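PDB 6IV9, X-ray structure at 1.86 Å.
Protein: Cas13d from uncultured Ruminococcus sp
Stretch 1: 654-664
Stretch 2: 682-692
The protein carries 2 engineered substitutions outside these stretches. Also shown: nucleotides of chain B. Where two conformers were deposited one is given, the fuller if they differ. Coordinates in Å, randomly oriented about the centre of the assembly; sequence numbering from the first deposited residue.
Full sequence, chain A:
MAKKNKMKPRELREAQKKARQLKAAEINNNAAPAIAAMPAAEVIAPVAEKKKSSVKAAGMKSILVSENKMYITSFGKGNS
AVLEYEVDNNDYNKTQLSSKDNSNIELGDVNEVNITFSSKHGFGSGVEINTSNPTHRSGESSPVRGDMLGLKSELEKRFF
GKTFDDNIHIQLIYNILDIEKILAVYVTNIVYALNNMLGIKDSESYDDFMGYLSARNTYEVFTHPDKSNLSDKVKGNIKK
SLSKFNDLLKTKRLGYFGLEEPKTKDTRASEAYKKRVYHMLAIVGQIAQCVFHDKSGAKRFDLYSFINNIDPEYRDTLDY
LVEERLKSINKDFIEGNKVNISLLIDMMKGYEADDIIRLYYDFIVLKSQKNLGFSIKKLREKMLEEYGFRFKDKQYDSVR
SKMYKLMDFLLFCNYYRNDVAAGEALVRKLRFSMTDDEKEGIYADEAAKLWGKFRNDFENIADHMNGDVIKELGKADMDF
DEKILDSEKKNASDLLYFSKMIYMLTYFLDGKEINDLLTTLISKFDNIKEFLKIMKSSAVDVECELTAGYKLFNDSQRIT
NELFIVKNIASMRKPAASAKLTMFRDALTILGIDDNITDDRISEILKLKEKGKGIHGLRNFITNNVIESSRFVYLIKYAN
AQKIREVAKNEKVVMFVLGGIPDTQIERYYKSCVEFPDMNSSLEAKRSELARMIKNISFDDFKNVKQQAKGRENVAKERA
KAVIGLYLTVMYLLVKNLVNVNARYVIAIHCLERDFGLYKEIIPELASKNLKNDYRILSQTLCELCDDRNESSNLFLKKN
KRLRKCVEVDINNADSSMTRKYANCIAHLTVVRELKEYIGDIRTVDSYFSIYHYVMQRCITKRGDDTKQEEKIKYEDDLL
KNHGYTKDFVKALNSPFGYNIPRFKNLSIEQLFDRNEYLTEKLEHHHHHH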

ATOM      1  N   VAL A 654      13.329  -3.027  21.354  1.00 26.74           N
ATOM      2  CA  VAL A 654      12.605  -4.323  21.245  1.00 26.95           C
ATOM      3  C   VAL A 654      11.423  -4.339  22.215  1.00 24.77           C
ATOM      4  O   VAL A 654      10.377  -4.754  21.836  1.00 25.54           O
ATOM      5  CB  VAL A 654      13.560  -5.501  21.466  1.00 27.10           C
ATOM      6  CG1 VAL A 654      12.811  -6.802  21.613  1.00 29.82           C
ATOM      7  CG2 VAL A 654      14.577  -5.571  20.354  1.00 27.69           C
ATOM      8  N   MET A 655      11.612  -3.840  23.426  1.00 26.86           N
ATOM      9  CA  MET A 655      10.507  -3.792  24.414  1.00 27.05           C
ATOM     10  C   MET A 655       9.403  -2.870  23.888  1.00 26.22           C
ATOM     11  O   MET A 655       8.257  -3.150  24.136  1.00 25.97           O
ATOM     12  CB  MET A 655      10.985  -3.326  25.792  1.00 29.29           C
ATOM     13  CG  MET A 655      11.644  -4.414  26.613  1.00 30.85           C
ATOM     14  SD  MET A 655      10.559  -5.773  27.031  1.00 33.03           S
ATOM     15  CE  MET A 655       9.522  -5.007  28.270  1.00 38.15           C
ATOM     16  N   PHE A 656       9.771  -1.794  23.200  1.00 26.07           N
ATOM     17  CA  PHE A 656       8.730  -0.897  22.652  1.00 25.91           C
ATOM     18  C   PHE A 656       7.864  -1.663  21.647  1.00 24.88           C
ATOM     19  O   PHE A 656       6.674  -1.593  21.716  1.00 24.36           O
ATOM     20  CB  PHE A 656       9.355   0.314  21.967  1.00 24.94           C
ATOM     21  CG  PHE A 656       8.346   1.081  21.164  1.00 26.95           C
ATOM     22  CD1 PHE A 656       7.279   1.693  21.782  1.00 28.08           C
ATOM     23  CD2 PHE A 656       8.441   1.150  19.792  1.00 30.20           C
ATOM     24  CE1 PHE A 656       6.322   2.360  21.047  1.00 31.34           C
ATOM     25  CE2 PHE A 656       7.488   1.826  19.057  1.00 30.04           C
ATOM     26  CZ  PHE A 656       6.429   2.414  19.686  1.00 29.24           C
ATOM     27  N   VAL A 657       8.491  -2.404  20.744  1.00 24.77           N
ATOM     28  CA  VAL A 657       7.735  -3.198  19.733  1.00 24.59           C
ATOM     29  C   VAL A 657       6.902  -4.287  20.416  1.00 22.52           C
ATOM     30  O   VAL A 657       5.760  -4.431  20.091  1.00 23.70           O
ATOM     31  CB  VAL A 657       8.673  -3.795  18.672  1.00 25.43           C
ATOM     32  CG1 VAL A 657       7.923  -4.673  17.700  1.00 26.64           C
ATOM     33  CG2 VAL A 657       9.413  -2.710  17.931  1.00 25.94           C
ATOM     34  N   LEU A 658       7.492  -4.995  21.370  1.00 21.90           N
ATOM     35  CA  LEU A 658       6.815  -6.084  22.113  1.00 25.90           C
ATOM     36  C   LEU A 658       5.606  -5.494  22.860  1.00 26.17           C
ATOM     37  O   LEU A 658       4.616  -6.165  22.999  1.00 24.96           O
ATOM     38  CB  LEU A 658       7.831  -6.660  23.097  1.00 28.87           C
ATOM     39  CG  LEU A 658       8.482  -8.012  22.819  1.00 33.96           C
ATOM     40  CD1 LEU A 658       8.184  -8.636  21.481  1.00 29.75           C
ATOM     41  CD2 LEU A 658       9.947  -8.025  23.166  1.00 31.16           C
ATOM     42  N   GLY A 659       5.716  -4.251  23.320  1.00 30.06           N
ATOM     43  CA  GLY A 659       4.649  -3.582  24.084  1.00 31.84           C
ATOM     44  C   GLY A 659       3.375  -3.444  23.279  1.00 34.22           C
ATOM     45  O   GLY A 659       2.318  -3.426  23.862  1.00 30.95           O
ATOM     46  N   GLY A 660       3.520  -3.220  21.982  1.00 31.30           N
ATOM     47  CA  GLY A 660       2.392  -3.072  21.050  1.00 34.72           C
ATOM     48  C   GLY A 660       1.704  -4.385  20.745  1.00 31.12           C
ATOM     49  O   GLY A 660       0.592  -4.367  20.267  1.00 34.26           O
ATOM     50  N   ILE A 661       2.402  -5.488  20.934  1.00 27.73           N
ATOM     51  CA  ILE A 661       1.789  -6.800  20.613  1.00 26.49           C
ATOM     52  C   ILE A 661       0.742  -7.118  21.675  1.00 31.16           C
ATOM     53  O   ILE A 661       1.038  -6.966  22.843  1.00 30.42           O
ATOM     54  CB  ILE A 661       2.870  -7.883  20.457  1.00 27.18           C
ATOM     55  CG1 ILE A 661       3.807  -7.530  19.305  1.00 29.40           C
ATOM     56  CG2 ILE A 661       2.250  -9.250  20.272  1.00 25.11           C
ATOM     57  CD1 ILE A 661       4.925  -8.493  19.128  1.00 33.37           C
ATOM     58  N   PRO A 662      -0.445  -7.618  21.296  1.00 29.41           N
ATOM     59  CA  PRO A 662      -1.494  -7.929  22.251  1.00 30.37           C
ATOM     60  C   PRO A 662      -1.021  -8.972  23.269  1.00 32.15           C
ATOM     61  O   PRO A 662      -0.249  -9.798  22.947  1.00 29.39           O
ATOM     62  CB  PRO A 662      -2.615  -8.507  21.388  1.00 31.51           C
ATOM     63  CG  PRO A 662      -2.366  -7.919  20.037  1.00 36.57           C
ATOM     64  CD  PRO A 662      -0.866  -7.837  19.927  1.00 29.95           C
ATOM     65  N   ASP A 663      -1.557  -8.884  24.483  1.00 33.53           N
ATOM     66  CA  ASP A 663      -1.158  -9.750  25.617  1.00 34.47           C
ATOM     67  C   ASP A 663      -1.395 -11.215  25.262  1.00 32.81           C
ATOM     68  O   ASP A 663      -0.543 -12.013  25.577  1.00 32.32           O
ATOM     69  CB  ASP A 663      -1.948  -9.415  26.881  1.00 34.26           C
ATOM     70  CG  ASP A 663      -1.718  -8.025  27.435  1.00 38.70           C
ATOM     71  OD1 ASP A 663      -0.698  -7.435  27.129  1.00 36.10           O
ATOM     72  OD2 ASP A 663      -2.570  -7.573  28.189  1.00 40.97           O
ATOM     73  N   THR A 664      -2.497 -11.540  24.598  1.00 31.58           N
ATOM     74  CA  THR A 664      -2.742 -12.959  24.245  1.00 33.11           C
ATOM     75  C   THR A 664      -1.619 -13.465  23.331  1.00 32.87           C
ATOM     76  O   THR A 664      -1.221 -14.583  23.489  1.00 33.03           O
ATOM     77  CB  THR A 664      -4.121 -13.157  23.608  1.00 40.12           C
ATOM     78  OG1 THR A 664      -4.137 -12.387  22.414  1.00 49.50           O
ATOM     79  CG2 THR A 664      -5.246 -12.696  24.501  1.00 48.89           C
ATOM     80  N   SER A 682       4.590 -12.131  35.275  1.00 31.06           N
ATOM     81  CA  SER A 682       3.780 -11.021  34.730  1.00 32.25           C
ATOM     82  C   SER A 682       4.007 -10.877  33.228  1.00 32.95           C
ATOM     83  O   SER A 682       5.016 -11.334  32.743  1.00 28.88           O
ATOM     84  CB  SER A 682       4.147  -9.755  35.404  1.00 34.68           C
ATOM     85  OG  SER A 682       5.449  -9.375  35.053  1.00 33.63           O
ATOM     86  N   LEU A 683       3.098 -10.183  32.557  1.00 32.94           N
ATOM     87  CA  LEU A 683       3.229  -9.929  31.103  1.00 33.91           C
ATOM     88  C   LEU A 683       4.491  -9.105  30.862  1.00 32.32           C
ATOM     89  O   LEU A 683       5.168  -9.371  29.905  1.00 30.55           O
ATOM     90  CB  LEU A 683       1.976  -9.219  30.596  1.00 36.02           C
ATOM     91  CG  LEU A 683       0.803 -10.144  30.306  1.00 40.60           C
ATOM     92  CD1 LEU A 683      -0.496  -9.373  30.260  1.00 45.83           C
ATOM     93  CD2 LEU A 683       1.009 -10.910  29.020  1.00 37.20           C
ATOM     94  N   GLU A 684       4.783  -8.145  31.733  1.00 31.65           N
ATOM     95  CA  GLU A 684       6.011  -7.336  31.557  1.00 33.39           C
ATOM     96  C   GLU A 684       7.232  -8.253  31.671  1.00 34.58           C
ATOM     97  O   GLU A 684       8.180  -8.027  30.961  1.00 32.13           O
ATOM     98  CB  GLU A 684       6.054  -6.152  32.522  1.00 39.61           C
ATOM     99  CG  GLU A 684       7.190  -5.178  32.249  1.00 42.73           C
ATOM    100  CD  GLU A 684       7.144  -4.308  30.994  1.00 56.71           C
ATOM    101  OE1 GLU A 684       6.244  -4.482  30.147  1.00 59.33           O
ATOM    102  OE2 GLU A 684       8.017  -3.450  30.860  1.00 63.76           O
ATOM    103  N   ALA A 685       7.208  -9.206  32.600  1.00 31.45           N
ATOM    104  CA  ALA A 685       8.327 -10.155  32.754  1.00 32.20           C
ATOM    105  C   ALA A 685       8.448 -11.005  31.485  1.00 26.48           C
ATOM    106  O   ALA A 685       9.540 -11.228  31.051  1.00 28.12           O
ATOM    107  CB  ALA A 685       8.110 -11.013  33.966  1.00 32.25           C
ATOM    108  N   LYS A 686       7.330 -11.462  30.947  1.00 27.01           N
ATOM    109  CA  LYS A 686       7.338 -12.285  29.717  1.00 26.86           C
ATOM    110  C   LYS A 686       7.895 -11.460  28.553  1.00 28.39           C
ATOM    111  O   LYS A 686       8.723 -11.968  27.841  1.00 27.67           O
ATOM    112  CB  LYS A 686       5.927 -12.794  29.437  1.00 30.16           C
ATOM    113  CG  LYS A 686       5.375 -13.741  30.486  1.00 30.98           C
ATOM    114  CD  LYS A 686       4.061 -14.326  30.119  1.00 34.72           C
ATOM    115  CE  LYS A 686       3.719 -15.500  30.998  1.00 41.09           C
ATOM    116  NZ  LYS A 686       2.492 -15.266  31.767  1.00 36.20           N
ATOM    117  N   ARG A 687       7.473 -10.211  28.421  1.00 27.15           N
ATOM    118  CA  ARG A 687       8.014  -9.349  27.342  1.00 29.17           C
ATOM    119  C   ARG A 687       9.513  -9.166  27.578  1.00 30.56           C
ATOM    120  O   ARG A 687      10.260  -9.280  26.640  1.00 25.86           O
ATOM    121  CB  ARG A 687       7.297  -8.000  27.307  1.00 28.82           C
ATOM    122  CG  ARG A 687       5.871  -8.049  26.784  1.00 28.76           C
ATOM    123  CD  ARG A 687       5.275  -6.675  26.555  1.00 29.32           C
ATOM    124  NE  ARG A 687       4.042  -6.663  25.801  1.00 29.68           N
ATOM    125  CZ  ARG A 687       2.834  -6.785  26.306  1.00 29.78           C
ATOM    126  NH1 ARG A 687       2.655  -6.813  27.607  1.00 30.07           N
ATOM    127  NH2 ARG A 687       1.798  -6.888  25.508  1.00 28.99           N
ATOM    128  N   SER A 688       9.900  -8.922  28.830  1.00 28.61           N
ATOM    129  CA  SER A 688      11.319  -8.702  29.190  1.00 29.29           C
ATOM    130  C   SER A 688      12.115  -9.947  28.831  1.00 26.13           C
ATOM    131  O   SER A 688      13.180  -9.821  28.280  1.00 28.95           O
ATOM    132  CB  SER A 688      11.481  -8.357  30.634  1.00 33.79           C
ATOM    133  OG  SER A 688      10.924  -7.100  30.889  1.00 35.08           O
ATOM    134  N   GLU A 689      11.590 -11.109  29.190  1.00 26.86           N
ATOM    135  CA  GLU A 689      12.201 -12.440  28.696  0.50 28.56           C
ATOM    136  C   GLU A 689      12.412 -12.710  27.171  1.00 30.56           C
ATOM    137  O   GLU A 689      13.477 -13.064  26.755  1.00 25.58           O
ATOM    138  CB  GLU A 689      11.464 -13.597  29.374  0.50 31.00           C
ATOM    139  CG  GLU A 689      12.328 -14.816  29.635  0.50 34.59           C
ATOM    140  CD  GLU A 689      11.709 -15.875  30.541  0.50 33.06           C
ATOM    141  OE1 GLU A 689      10.872 -15.524  31.392  0.50 33.95           O
ATOM    142  OE2 GLU A 689      12.070 -17.049  30.400  0.50 34.05           O
ATOM    143  N   LEU A 690      11.413 -12.297  26.404  1.00 27.96           N
ATOM    144  CA  LEU A 690      11.457 -12.386  24.928  1.00 27.08           C
ATOM    145  C   LEU A 690      12.496 -11.383  24.418  1.00 26.70           C
ATOM    146  O   LEU A 690      13.215 -11.716  23.517  1.00 28.84           O
ATOM    147  CB  LEU A 690      10.056 -12.136  24.375  1.00 25.16           C
ATOM    148  CG  LEU A 690       9.039 -13.209  24.732  1.00 26.53           C
ATOM    149  CD1 LEU A 690       7.640 -12.807  24.335  1.00 28.21           C
ATOM    150  CD2 LEU A 690       9.418 -14.525  24.113  1.00 31.80           C
ATOM    151  N   ALA A 691      12.555 -10.196  25.013  1.00 26.83           N
ATOM    152  CA  ALA A 691      13.528  -9.170  24.589  1.00 28.09           C
ATOM    153  C   ALA A 691      14.957  -9.665  24.827  1.00 29.67           C
ATOM    154  O   ALA A 691      15.802  -9.416  24.006  1.00 28.38           O
ATOM    155  CB  ALA A 691      13.265  -7.864  25.270  1.00 31.16           C
ATOM    156  N   ARG A 692      15.190 -10.329  25.953  1.00 32.29           N
ATOM    157  CA  ARG A 692      16.526 -10.886  26.262  1.00 33.04           C
ATOM    158  C   ARG A 692      16.885 -11.970  25.250  1.00 28.66           C
ATOM    159  O   ARG A 692      18.017 -12.029  24.848  1.00 31.00           O
ATOM    160  CB  ARG A 692      16.533 -11.463  27.672  1.00 38.41           C
ATOM    161  CG  ARG A 692      16.709 -10.400  28.734  1.00 48.28           C
ATOM    162  CD  ARG A 692      17.217 -11.017  30.018  1.00 56.17           C
ATOM    163  NE  ARG A 692      16.142 -11.670  30.736  1.00 55.68           N
ATOM    164  CZ  ARG A 692      15.158 -11.053  31.364  1.00 48.21           C
ATOM    165  NH1 ARG A 692      14.140 -11.757  31.803  1.00 43.52           N
ATOM    166  NH2 ARG A 692      15.194  -9.751  31.557  1.00 52.43           N
TER
ATOM    167  P     U B  38       1.693  -7.461  10.443  1.00 28.21           P
ATOM    168  OP1   U B  38       2.528  -6.348  10.128  1.00 28.95           O
ATOM    169  OP2   U B  38       1.431  -8.521   9.505  1.00 29.16           O
ATOM    170  O5'   U B  38       2.354  -8.090  11.746  1.00 29.51           O
ATOM    171  C5'   U B  38       1.879  -9.292  12.221  1.00 27.31           C
ATOM    172  C4'   U B  38       2.374  -9.500  13.637  1.00 29.35           C
ATOM    173  O4'   U B  38       1.949  -8.377  14.443  1.00 32.83           O
ATOM    174  C3'   U B  38       1.722 -10.707  14.279  1.00 29.65           C
ATOM    175  O3'   U B  38       2.538 -11.842  13.977  1.00 27.46           O
ATOM    176  C2'   U B  38       1.721 -10.345  15.764  1.00 33.66           C
ATOM    177  O2'   U B  38       2.982 -10.544  16.361  1.00 32.42           O
ATOM    178  C1'   U B  38       1.506  -8.841  15.708  1.00 37.92           C
ATOM    179  N1    U B  38       0.108  -8.446  15.901  1.00 37.28           N
ATOM    180  C2    U B  38      -0.111  -7.222  16.512  1.00 40.51           C
ATOM    181  O2    U B  38       0.807  -6.499  16.886  1.00 39.36           O
ATOM    182  N3    U B  38      -1.438  -6.870  16.644  1.00 35.32           N
ATOM    183  C4    U B  38      -2.546  -7.599  16.213  1.00 43.89           C
ATOM    184  O4    U B  38      -3.690  -7.150  16.389  1.00 42.63           O
ATOM    185  C5    U B  38      -2.222  -8.831  15.537  1.00 48.23           C
ATOM    186  C6    U B  38      -0.935  -9.202  15.412  1.00 34.44           C

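R687 is the centre of this contact. Its side chain reaches from the second helix to the stretch of chain from L658 to D663. The guanidinium group donates to three acceptors there. R687 NE donates to L658 O at 2.9 Å, with a nearly straight N-H...O angle of 168°. R687 NH2 donates to I661 O at 2.8 Å, at a more bent 144°. R687 NH2 also donates to D663 OD1 at 3.0 Å and 163°, and this pair is a salt bridge. A weak bond from R687 NH1 to D663 OD1, 3.4 Å long, adds to the same bridge.

All three acceptors lie at the edge of the guanidinium, near its plane. This is where the N-H bonds point, so the group can serve them together. The extended side chain makes this reach possible: chi1 is m, and chi2 and chi3 are both t. L658 O also accepts from I661 N at 3.1 Å, within the first stretch. One carbonyl therefore takes part in both the local turn and the bond across the helices.

D663 approaches from the start of the next helix, just after P662 at the N-cap position. Its CA-to-CB bond points sideways, but the carboxylate comes nearer. The carboxylate also touches an apolar neighbour, with D663 CG 3.4 Å from L683 CD1. G659 lies close to the arginine as well, its CA 3.6 Å from R687 NE.

R687 also packs as a knob, among G659, L658, D663 and M655. The reciprocal knob is M655, which sits among E684, R687, S688 and A691. M655 has all three chi angles in m, and this folded shape brings the end of the side chain nearer to the second helix. M655 SD is 3.5 Å from R687 O and 3.8 Å from A691 CB. M655 CE lies 3.4 Å from E684 OE2 and 3.6 Å from S688 OG. The S688 hydroxyl is itself engaged within its helix, donating to E684 O at 2.9 Å.

Further along, the packing is apolar. V654 CG1 meets A691 CB at 3.8 Å. L658 CD2 is 3.9 Å from A691 CB and 4.3 Å from L690 CB. The small side chain of A691 is thus touched by V654, M655 and L658. V654 and A691 are also the nearest backbone pair here, with their CA atoms 6.0 Å apart. The helix axes approach to 9.5 Å, and their directions differ by 132°, so the helices run in broadly opposing directions at a marked slant.

The start of the second helix is capped by S682, whose OG accepts from A685 N at 3.0 Å. S682 itself does not touch the first stretch. The turn that receives the arginine also meets RNA: P662 CD is 3.5 Å from N3 of U38 in chain B.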